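Local coordinates for lipoate-protein ligase 1 (Plasmodium falciparum, PDB 5T8U) that belongs to the lipoate-protein ligase family and holds lipoic acid in a pocket of its catalytic domain, at residues D351-R354 with S355-L358; Q230-T234 with N235-N239. All coordinates share one frame; numbering follows the deposited sequence.

Contact 1. Residues D351-R354 with S355-L358; sequences DEVR and SWIL
Backbone bonds tie Asp351, Val353 and Arg354 to Ser355, Ile357 and Leu358, each spanning four residues as in an alpha helix. Ser355 N donates to Asp351 O, and Ile357 N to Val353 O at 2.9 Å. Trp356 N is less well directed: it reaches Glu352 O with an N-H...O angle of only 133°, and also makes a weak bond to Val353 O at 3.0 Å. Leu358 N to Arg354 O straightens again to 169°, although Leu358 itself already lies beyond the helical residues.

The apolar contacts lie three and four residues apart. Val353 CG1 lies 4.3 Å from Ile357 CD1, which is carried along by an extended CG1 branch (chi2 180°), and 4.5 Å from Trp356 CE3. The indole edge also passes Val353 O, with CE3 4.1 Å from it.

At the last turn, Arg354 and Leu358 come together at a slant, with Arg354 NH2 only 3.2 Å from Leu358 CD1. That approach is tight, and the unusual first torsion of Arg354 makes its exact placing doubtful.

Helix 347-357 lies against two strands of the antiparallel sheet: Val353 meets Leu291 and Ile357 meets Leu293, while Trp356 sets its ring edge-to-face with Phe286 and bonds through NE1 to Glu360. Arg354 touches Ser336 and Phe339, Ile357 also Phe339, and Leu358 Ile335, all on helix 332-341.

Contact 2. Residues Q230-T234 with N235-N239; sequences QNYNT and NIIPN
Asn233 and Asn235 are joined by an Asx turn, in which Asn235 N gives its hydrogen to Asn233 OD1. The bond is long, 3.3 Å, but straight at the hydrogen (168°); the donor stands 74° out of the plane of the amide carbonyl, above it and not on a lone pair. With its CG anti to the backbone nitrogen, Asn233 turns its amide back over the chain that follows. Its main-chain oxygen receives Ile236 N, again at 3.3 Å, and the backbone angles of Thr234 and Asn235 fit a type I beta turn. A second turn overlaps the first: Ile237 N makes a weak bond to Thr234 O at 3.4 Å.

A water spans the two asparagine side chains, accepting from Asn233 ND2 at 3.3 Å and donating weakly to Asn235 OD1. Their amide planes are 60° apart, so the groups do not stack.

Packing comes next. Ile236 CD1 is modelled 3.1 Å from Asn233 ND2, too close for a comfortable contact; with chi2 far from staggered, its position is doubtful. Across the base of the two turns, Ile237 CG1 lies 3.7 Å from Tyr232 CB, the side chains meeting obliquely.

Long and partly weak bonds, a water bridge and apolar side chains that are wholly or partly exposed imply a lightly held surface turn, whose shape crystal neighbours touching Thr234 to Asn239 may also influence.

Both contacts are local, yet they lie in different settings, with centres 52 Å apart and nearest atoms about 34 Å apart. Contact 1 is partly buried and belongs to the last helix of the C-terminal region, braced by a sheet and a second helix. Contact 2 is a surface loop between helix 213-227 and strand 244-245, and the two share no element. The chemistry follows: short helical main-chain bonds, one of them bent, with apolar side chains facing a packed partner in 351-358, against longer bonds, a side-chain acceptor and bound water in 230-239. Neither contact includes a residue of the lipoic acid pocket.

Contact 1. Residues D351-R354 with S355-L358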
loop_
_atom_site.group_PDB
_atom_site.type_symbol
_atom_site.label_atom_id
_atom_site.label_comp_id
_atom_site.label_asym_id
_atom_site.label_seq_id
_atom_site.Cartn_x
_atom_site.Cartn_y
_atom_site.Cartn_z
ATOM N N ASP A 351 12.937 -12.764 -14.902
ATOM C CA ASP A 351 14.175 -13.264 -15.492
ATOM C C ASP A 351 15.339 -13.114 -14.521
ATOM O O ASP A 351 16.109 -14.057 -14.304
ATOM C CB ASP A 351 14.475 -12.534 -16.801
ATOM C CG ASP A 351 13.492 -12.879 -17.900
ATOM O OD1 ASP A 351 13.694 -12.417 -19.042
ATOM O OD2 ASP A 351 12.512 -13.598 -17.618
ATOM N N GLU A 352 15.486 -11.928 -13.929
ATOM C CA GLU A 352 16.582 -11.705 -12.990
ATOM C C GLU A 352 16.484 -12.645 -11.792
ATOM O O GLU A 352 17.491 -13.221 -11.359
ATOM C CB GLU A 352 16.583 -10.245 -12.535
ATOM C CG GLU A 352 17.832 -9.827 -11.782
ATOM C CD GLU A 352 17.851 -8.344 -11.464
ATOM O OE1 GLU A 352 16.773 -7.713 -11.501
ATOM O OE2 GLU A 352 18.944 -7.809 -11.181
ATOM N N VAL A 353 15.277 -12.826 -11.253
ATOM C CA VAL A 353 15.112 -13.660 -10.067
ATOM C C VAL A 353 15.446 -15.115 -10.380
ATOM O O VAL A 353 16.134 -15.784 -9.603
ATOM C CB VAL A 353 13.687 -13.509 -9.500
ATOM C CG1 VAL A 353 13.427 -14.521 -8.383
ATOM C CG2 VAL A 353 13.482 -12.096 -8.970
ATOM N N ARG A 354 14.966 -15.632 -11.515
ATOM C CA ARG A 354 15.295 -17.010 -11.879
ATOM C C ARG A 354 16.792 -17.158 -12.117
ATOM O O ARG A 354 17.408 -18.133 -11.669
ATOM C CB ARG A 354 14.497 -17.444 -13.114
ATOM C CG ARG A 354 15.306 -17.573 -14.405
ATOM C CD ARG A 354 14.442 -18.039 -15.565
ATOM N NE ARG A 354 15.192 -18.053 -16.819
ATOM C CZ ARG A 354 15.976 -19.050 -17.221
ATOM N NH1 ARG A 354 16.617 -18.959 -18.378
ATOM N NH2 ARG A 354 16.126 -20.135 -16.474
ATOM N N SER A 355 17.394 -16.194 -12.818
ATOM C CA SER A 355 18.839 -16.201 -12.997
ATOM C C SER A 355 19.561 -16.215 -11.658
ATOM O O SER A 355 20.690 -16.713 -11.566
ATOM C CB SER A 355 19.268 -14.991 -13.824
ATOM O OG SER A 355 20.679 -14.882 -13.871
ATOM N N TRP A 356 18.932 -15.677 -10.611
ATOM C CA TRP A 356 19.519 -15.758 -9.277
ATOM C C TRP A 356 19.331 -17.143 -8.666
ATOM O O TRP A 356 20.268 -17.709 -8.093
ATOM C CB TRP A 356 18.909 -14.695 -8.365
ATOM C CG TRP A 356 19.270 -14.897 -6.930
ATOM C CD1 TRP A 356 20.525 -14.991 -6.410
ATOM C CD2 TRP A 356 18.367 -15.033 -5.826
ATOM N NE1 TRP A 356 20.465 -15.178 -5.052
ATOM C CE2 TRP A 356 19.150 -15.209 -4.667
ATOM C CE3 TRP A 356 16.973 -15.023 -5.703
ATOM C CZ2 TRP A 356 18.587 -15.371 -3.404
ATOM C CZ3 TRP A 356 16.416 -15.186 -4.444
ATOM C CH2 TRP A 356 17.223 -15.357 -3.313
ATOM N N ILE A 357 18.124 -17.703 -8.776
ATOM C CA ILE A 357 17.830 -18.976 -8.122
ATOM C C ILE A 357 18.671 -20.093 -8.722
ATOM O O ILE A 357 19.150 -20.980 -8.006
ATOM C CB ILE A 357 16.324 -19.286 -8.208
ATOM C CG1 ILE A 357 15.559 -18.390 -7.228
ATOM C CG2 ILE A 357 16.050 -20.772 -7.920
ATOM C CD1 ILE A 357 14.061 -18.593 -7.220
ATOM N N LEU A 358 18.867 -20.074 -10.041
ATOM C CA LEU A 358 19.657 -21.127 -10.672
ATOM C C LEU A 358 21.115 -21.117 -10.235
ATOM O O LEU A 358 21.873 -21.992 -10.667
ATOM C CB LEU A 358 19.574 -21.011 -12.194
ATOM C CG LEU A 358 18.178 -21.135 -12.811
ATOM C CD1 LEU A 358 18.285 -21.193 -14.322
ATOM C CD2 LEU A 358 17.423 -22.353 -12.287
#

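Contact 2. Residues Q230-T234 with N235-N239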
loop_
_atom_site.group_PDB
_atom_site.type_symbol
_atom_site.label_atom_id
_atom_site.label_comp_id
_atom_site.label_asym_id
_atom_site.label_seq_id
_atom_site.Cartn_x
_atom_site.Cartn_y
_atom_site.Cartn_z
ATOM N N GLN A 230 -11.161 18.294 -16.353
ATOM C CA GLN A 230 -10.570 18.916 -17.535
ATOM C C GLN A 230 -11.545 18.916 -18.707
ATOM O O GLN A 230 -11.830 19.966 -19.295
ATOM C CB GLN A 230 -9.279 18.191 -17.921
ATOM C CG GLN A 230 -8.056 18.601 -17.121
ATOM C CD GLN A 230 -6.769 18.083 -17.735
ATOM O OE1 GLN A 230 -6.396 18.473 -18.842
ATOM N NE2 GLN A 230 -6.087 17.194 -17.023
ATOM N N ASN A 231 -12.056 17.736 -19.070
ATOM C CA ASN A 231 -12.901 17.615 -20.254
ATOM C C ASN A 231 -14.034 18.633 -20.246
ATOM O O ASN A 231 -14.313 19.273 -21.266
ATOM C CB ASN A 231 -13.469 16.198 -20.346
ATOM C CG ASN A 231 -14.472 16.046 -21.474
ATOM O OD1 ASN A 231 -14.239 16.502 -22.593
ATOM N ND2 ASN A 231 -15.603 15.414 -21.178
ATOM N N TYR A 232 -14.699 18.795 -19.106
ATOM C CA TYR A 232 -15.845 19.690 -19.033
ATOM C C TYR A 232 -15.404 21.144 -19.140
ATOM O O TYR A 232 -14.345 21.531 -18.636
ATOM C CB TYR A 232 -16.604 19.475 -17.725
ATOM C CG TYR A 232 -17.127 18.068 -17.541
ATOM C CD1 TYR A 232 -18.197 17.602 -18.296
ATOM C CD2 TYR A 232 -16.558 17.207 -16.611
ATOM C CE1 TYR A 232 -18.680 16.317 -18.132
ATOM C CE2 TYR A 232 -17.036 15.920 -16.440
ATOM C CZ TYR A 232 -18.097 15.481 -17.203
ATOM O OH TYR A 232 -18.577 14.202 -17.038
ATOM N N ASN A 233 -16.227 21.950 -19.803
ATOM C CA ASN A 233 -15.991 23.383 -19.879
ATOM C C ASN A 233 -16.455 24.042 -18.584
ATOM O O ASN A 233 -17.540 23.742 -18.077
ATOM C CB ASN A 233 -16.721 23.975 -21.084
ATOM C CG ASN A 233 -16.640 25.487 -21.137
ATOM O OD1 ASN A 233 -15.844 26.106 -20.430
ATOM N ND2 ASN A 233 -17.458 26.091 -21.990
ATOM N N THR A 234 -15.624 24.939 -18.049
ATOM C CA THR A 234 -15.877 25.494 -16.722
ATOM C C THR A 234 -17.162 26.314 -16.679
ATOM O O THR A 234 -17.832 26.356 -15.642
ATOM C CB THR A 234 -14.685 26.350 -16.286
ATOM O OG1 THR A 234 -13.505 25.539 -16.246
ATOM C CG2 THR A 234 -14.918 26.962 -14.904
ATOM N N ASN A 235 -17.524 26.969 -17.785
ATOM C CA ASN A 235 -18.672 27.867 -17.772
ATOM C C ASN A 235 -19.994 27.138 -17.554
ATOM O O ASN A 235 -20.983 27.781 -17.188
ATOM C CB ASN A 235 -18.732 28.659 -19.079
ATOM C CG ASN A 235 -17.726 29.791 -19.118
ATOM O OD1 ASN A 235 -16.558 29.590 -19.448
ATOM N ND2 ASN A 235 -18.178 30.994 -18.781
ATOM N N ILE A 236 -20.034 25.822 -17.760
ATOM C CA ILE A 236 -21.279 25.071 -17.643
ATOM C C ILE A 236 -21.371 24.272 -16.346
ATOM O O ILE A 236 -22.488 23.953 -15.910
ATOM C CB ILE A 236 -21.462 24.128 -18.852
ATOM C CG1 ILE A 236 -21.371 24.913 -20.160
ATOM C CG2 ILE A 236 -22.799 23.400 -18.787
ATOM C CD1 ILE A 236 -20.024 24.831 -20.821
ATOM N N ILE A 237 -20.247 23.947 -15.717
ATOM C CA ILE A 237 -20.234 23.029 -14.579
ATOM C C ILE A 237 -20.067 23.819 -13.285
ATOM O O ILE A 237 -19.378 24.849 -13.277
ATOM C CB ILE A 237 -19.123 21.978 -14.746
ATOM C CG1 ILE A 237 -19.411 21.081 -15.954
ATOM C CG2 ILE A 237 -18.953 21.132 -13.487
ATOM C CD1 ILE A 237 -20.681 20.246 -15.848
ATOM N N PRO A 238 -20.674 23.389 -12.176
ATOM C CA PRO A 238 -20.455 24.095 -10.908
ATOM C C PRO A 238 -19.021 23.947 -10.428
ATOM O O PRO A 238 -18.388 22.904 -10.612
ATOM C CB PRO A 238 -21.434 23.415 -9.941
ATOM C CG PRO A 238 -22.406 22.695 -10.796
ATOM C CD PRO A 238 -21.669 22.312 -12.032
ATOM N N ASN A 239 -18.511 25.006 -9.801
ATOM C CA ASN A 239 -17.197 24.971 -9.160
ATOM C C ASN A 239 -17.380 24.500 -7.716
ATOM O O ASN A 239 -17.291 25.263 -6.752
ATOM C CB ASN A 239 -16.532 26.340 -9.232
ATOM C CG ASN A 239 -15.031 26.276 -9.002
ATOM O OD1 ASN A 239 -14.497 25.248 -8.586
ATOM N ND2 ASN A 239 -14.346 27.385 -9.264
HETATM O O HOH W 1 -17.299 29.304 -22.649
#